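Local coordinates for protein putative tetR family transcriptional regulator (Streptomyces coelicolor A3, PDB 2Q24) that probably binds DNA and regulates transcription as a TetR-family regulator, working as a two-subunit assembly, at residues A60-A65 / A108-A113; D75-L80 / T134-A139. All coordinates share one frame; numbering follows the deposited sequence.

In the fold
Contact 1 joins helix 58-75 to helix 108-116, and contact 2 joins helix 77-83 to helix 125-142. Their centres are 27 Å apart, on opposite sides of the centre of this all-helical chain, and their nearest atoms stay about 11 Å apart. The earlier segments, 60-65 and 75-80, lie on consecutive helices. So do their partners, 108-113 and 134-139. The segments therefore alternate along the sequence, and the two contacts cross in chain order. Contact 1 links the TetR DNA-binding family region to the C-terminal region. Contact 2 lies further from the predicted helix-turn-helix. It packs more broadly against the second subunit; contact 1 comes near that subunit only through Glu-63.

Contact 1 of 2, residues A60-A65 / A108-A113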
# COMPACT_ATOMS: atom_id res chain seq x y z
N ALA B 60 3.35 17.16 -5.70
CA ALA B 60 3.90 15.84 -6.00
C ALA B 60 4.75 15.35 -4.80
O ALA B 60 4.72 14.17 -4.44
CB ALA B 60 4.69 15.88 -7.24
N LEU B 61 5.50 16.27 -4.21
CA LEU B 61 6.28 15.97 -2.98
C LEU B 61 5.38 15.56 -1.83
O LEU B 61 5.62 14.54 -1.18
CB LEU B 61 7.19 17.16 -2.57
CG LEU B 61 8.11 16.88 -1.38
CD1 LEU B 61 9.02 15.67 -1.68
CD2 LEU B 61 8.94 18.13 -0.97
N ILE B 62 4.33 16.33 -1.57
CA ILE B 62 3.38 16.00 -0.49
C ILE B 62 2.75 14.63 -0.72
O ILE B 62 2.74 13.79 0.18
CB ILE B 62 2.24 17.06 -0.44
CG1 ILE B 62 2.83 18.40 0.02
CG2 ILE B 62 1.11 16.62 0.50
CD1 ILE B 62 1.97 19.61 -0.39
N GLU B 63 2.24 14.40 -1.93
CA GLU B 63 1.63 13.08 -2.24
C GLU B 63 2.59 11.92 -2.04
O GLU B 63 2.26 10.92 -1.36
CB GLU B 63 1.06 13.04 -3.67
CG GLU B 63 0.59 11.63 -4.00
CD GLU B 63 -0.12 11.50 -5.30
OE1 GLU B 63 -0.64 12.50 -5.82
OE2 GLU B 63 -0.12 10.36 -5.81
N ALA B 64 3.78 12.01 -2.64
CA ALA B 64 4.82 10.97 -2.46
C ALA B 64 5.21 10.72 -0.99
O ALA B 64 5.37 9.57 -0.55
CB ALA B 64 6.07 11.33 -3.27
N ALA B 65 5.34 11.81 -0.22
CA ALA B 65 5.66 11.73 1.22
C ALA B 65 4.58 10.98 1.98
O ALA B 65 4.90 10.05 2.77
CB ALA B 65 5.83 13.10 1.83
N ALA B 108 -2.72 18.15 7.24
CA ALA B 108 -4.08 18.34 6.74
C ALA B 108 -4.15 19.40 5.62
O ALA B 108 -4.75 19.16 4.56
CB ALA B 108 -5.01 18.74 7.90
N ASP B 109 -3.52 20.55 5.84
CA ASP B 109 -3.54 21.63 4.83
C ASP B 109 -2.78 21.22 3.55
O ASP B 109 -3.19 21.57 2.43
CB ASP B 109 -2.92 22.93 5.36
CG ASP B 109 -3.79 23.62 6.40
OD1 ASP B 109 -4.97 23.22 6.62
OD2 ASP B 109 -3.29 24.59 7.00
N ALA B 110 -1.65 20.53 3.73
CA ALA B 110 -0.83 20.12 2.59
C ALA B 110 -1.57 19.09 1.75
O ALA B 110 -1.58 19.19 0.52
CB ALA B 110 0.54 19.58 3.06
N LEU B 111 -2.20 18.12 2.43
CA LEU B 111 -3.00 17.09 1.75
C LEU B 111 -4.19 17.71 0.99
O LEU B 111 -4.48 17.32 -0.13
CB LEU B 111 -3.45 16.01 2.73
CG LEU B 111 -2.30 15.13 3.28
CD1 LEU B 111 -2.75 14.34 4.55
CD2 LEU B 111 -1.70 14.15 2.21
N ARG B 112 -4.85 18.67 1.62
CA ARG B 112 -5.89 19.49 0.97
C ARG B 112 -5.43 20.12 -0.36
O ARG B 112 -6.18 20.13 -1.33
CB ARG B 112 -6.31 20.62 1.89
CG ARG B 112 -7.81 20.83 2.03
CD ARG B 112 -8.35 19.95 3.19
NE ARG B 112 -7.84 20.29 4.53
CZ ARG B 112 -7.51 21.52 4.96
NH1 ARG B 112 -7.62 22.58 4.17
NH2 ARG B 112 -7.06 21.68 6.21
N ALA B 113 -4.19 20.62 -0.38
CA ALA B 113 -3.64 21.33 -1.54
C ALA B 113 -3.34 20.36 -2.70
O ALA B 113 -3.40 20.73 -3.88
CB ALA B 113 -2.40 22.10 -1.15
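Ile-62 packs its side chain against Ala-110 and Leu-111, where helix 58-75 meets helix 108-116. All three residues are buried.

The contact between the two segments is apolar. Ile-62 extends its ethyl arm to the methyl of Ala-110, with CD1 3.7 Å from Ala-110 CB. The arm's inner carbon, CG1, follows at 4.0 Å from the same CB. The other branch meets this methyl too, with Ile-62 CG2 4.0 Å from Ala-110 CB. Both branches also touch the carbonyl: Ile-62 CD1 and CG2 are each 3.7 Å from Ala-110 O. What sets CG2 apart is that it alone also reaches Leu-111, with Ile-62 CG2 4.1 Å from Leu-111 CD2. The torsion explains this. CG1 stands anti to the carbonyl carbon of Ile-62 (chi1 -68°), which places CG2 anti to the backbone N, on the side of Leu-111, so both branches lie against the methyl and carbonyl of Ala-110. With a small alanine at this point, the backbones come close, and Ile-62 CA is 6.6 Å from Ala-110 CA. Cutting Ile-62 back to an alanine removes both branches and would probably leave the Ala-110 methyl without its partner across the helices and open a gap there.

Charged groups take no part in the join. On the exposed side of helix 108-116, away from Ile-62, Arg-112 NH2 forms a salt bridge with Asp-109 OD1 at 2.6 Å, but the hydrogen bond within it is weak, bent to 123°. Glu-63 forms a salt bridge with Arg-67 in its own chain, and its OE2 lies close to Glu-63 OE2 of the second subunit.

Neighbours extend the apolar cluster. Phe-28 of helix 17-31 and Val-114 touch Ile-62, while Pro-121 and Tyr-122 touch Leu-111. Between the two segments, the join rests on apolar burial and the van der Waals fit of Ile-62 on Ala-110 and Leu-111, without directional bonds.

Contact 2 of 2, residues D75-L80 / T134-A139; sequences DSVPGL and TALMDA
Val-77 meets Leu-136 and Ala-135 in a helix-to-helix contact of the all-helical TetR-type fold. It joins the short helix 77-83 to helix 125-142 in the C-terminal region.

Apolar contacts carry the meeting of the two segments. The bond to CB of Val-77 points toward helix 125-142, and its two methyls share the branch point of Leu-136. Val-77 CG1 is 3.9 Å from Leu-136 CG, and Val-77 CG2 is 4.0 Å from the same atom. Each methyl also takes one arm of the leucine. CG2 of Val-77 is 4.0 Å from Leu-136 CD1, while CG1 of Val-77 is 3.9 Å from Leu-136 CD2. Leu-136 reaches the two methyls with CG anti to its carbonyl carbon (chi1 -73°). The two side chains cross obliquely. Trp-93 of helix 86-106 touches both Val-77 and Leu-136, so a third helix joins the cluster.

The second subunit packs close by. Pro-78 lies on Ser-131 of that subunit, and Thr-134 and Asp-138 lie on its Pro-78. The helix pair thus contributes to the dimer interface. Within the chain, Val-77 CG1 is 4.1 Å from Ala-135 CB.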
# COMPACT_ATOMS: atom_id res chain seq x y z
N ASP B 75 4.47 -2.00 5.67
CA ASP B 75 5.52 -2.93 5.31
C ASP B 75 6.34 -3.32 6.55
O ASP B 75 7.23 -4.14 6.44
CB ASP B 75 6.41 -2.25 4.26
CG ASP B 75 5.73 -2.14 2.86
OD1 ASP B 75 4.70 -2.74 2.64
OD2 ASP B 75 6.27 -1.40 2.02
N SER B 76 6.08 -2.67 7.69
CA SER B 76 6.73 -3.04 8.93
C SER B 76 6.15 -4.36 9.49
O SER B 76 6.78 -4.98 10.36
CB SER B 76 6.56 -1.92 10.01
OG SER B 76 5.21 -1.77 10.39
N VAL B 77 4.98 -4.81 8.98
CA VAL B 77 4.29 -5.94 9.64
C VAL B 77 5.05 -7.27 9.62
O VAL B 77 5.20 -7.91 10.67
CB VAL B 77 2.85 -6.13 9.12
CG1 VAL B 77 2.28 -7.47 9.62
CG2 VAL B 77 1.97 -4.90 9.57
N PRO B 78 5.56 -7.70 8.43
CA PRO B 78 6.31 -8.97 8.45
C PRO B 78 7.51 -8.97 9.42
O PRO B 78 7.72 -9.94 10.15
CB PRO B 78 6.73 -9.17 6.97
CG PRO B 78 5.74 -8.36 6.17
CD PRO B 78 5.43 -7.16 7.06
N GLY B 79 8.30 -7.90 9.40
CA GLY B 79 9.44 -7.79 10.27
C GLY B 79 9.06 -7.80 11.73
O GLY B 79 9.75 -8.45 12.55
N LEU B 80 7.99 -7.08 12.08
CA LEU B 80 7.55 -7.07 13.49
C LEU B 80 7.08 -8.47 13.95
O LEU B 80 7.41 -8.94 15.05
CB LEU B 80 6.47 -6.02 13.70
CG LEU B 80 6.96 -4.56 13.64
CD1 LEU B 80 5.70 -3.62 13.64
CD2 LEU B 80 7.86 -4.20 14.92
N THR B 134 -5.27 -6.44 9.79
CA THR B 134 -5.78 -7.82 9.68
C THR B 134 -4.67 -8.89 9.82
O THR B 134 -4.85 -9.90 10.52
CB THR B 134 -6.54 -7.99 8.33
OG1 THR B 134 -7.66 -7.10 8.33
CG2 THR B 134 -7.03 -9.42 8.13
N ALA B 135 -3.53 -8.66 9.16
CA ALA B 135 -2.41 -9.59 9.26
C ALA B 135 -1.93 -9.78 10.73
O ALA B 135 -1.79 -10.93 11.22
CB ALA B 135 -1.25 -9.20 8.31
N LEU B 136 -1.81 -8.66 11.43
CA LEU B 136 -1.41 -8.64 12.86
C LEU B 136 -2.46 -9.34 13.71
O LEU B 136 -2.13 -10.22 14.54
CB LEU B 136 -1.19 -7.21 13.30
CG LEU B 136 0.12 -6.53 12.76
CD1 LEU B 136 -0.16 -5.00 12.95
CD2 LEU B 136 1.39 -7.03 13.44
N MSE B 137 -3.73 -8.98 13.52
CA MSE B 137 -4.80 -9.56 14.35
C MSE B 137 -5.04 -11.04 14.04
O MSE B 137 -5.24 -11.81 14.96
CB MSE B 137 -6.07 -8.73 14.22
CG MSE B 137 -5.77 -7.28 14.61
SE MSE B 137 -7.45 -6.27 14.55
CE MSE B 137 -8.48 -7.20 15.89
N ASP B 138 -4.94 -11.44 12.77
CA ASP B 138 -5.03 -12.84 12.42
C ASP B 138 -3.92 -13.63 13.15
O ASP B 138 -4.20 -14.71 13.70
CB ASP B 138 -4.87 -13.04 10.90
CG ASP B 138 -6.13 -12.70 10.14
OD1 ASP B 138 -7.17 -12.34 10.77
OD2 ASP B 138 -6.08 -12.79 8.88
N ALA B 139 -2.69 -13.12 13.14
CA ALA B 139 -1.59 -13.90 13.79
C ALA B 139 -1.80 -13.97 15.30
O ALA B 139 -1.58 -15.01 15.93
CB ALA B 139 -0.23 -13.28 13.49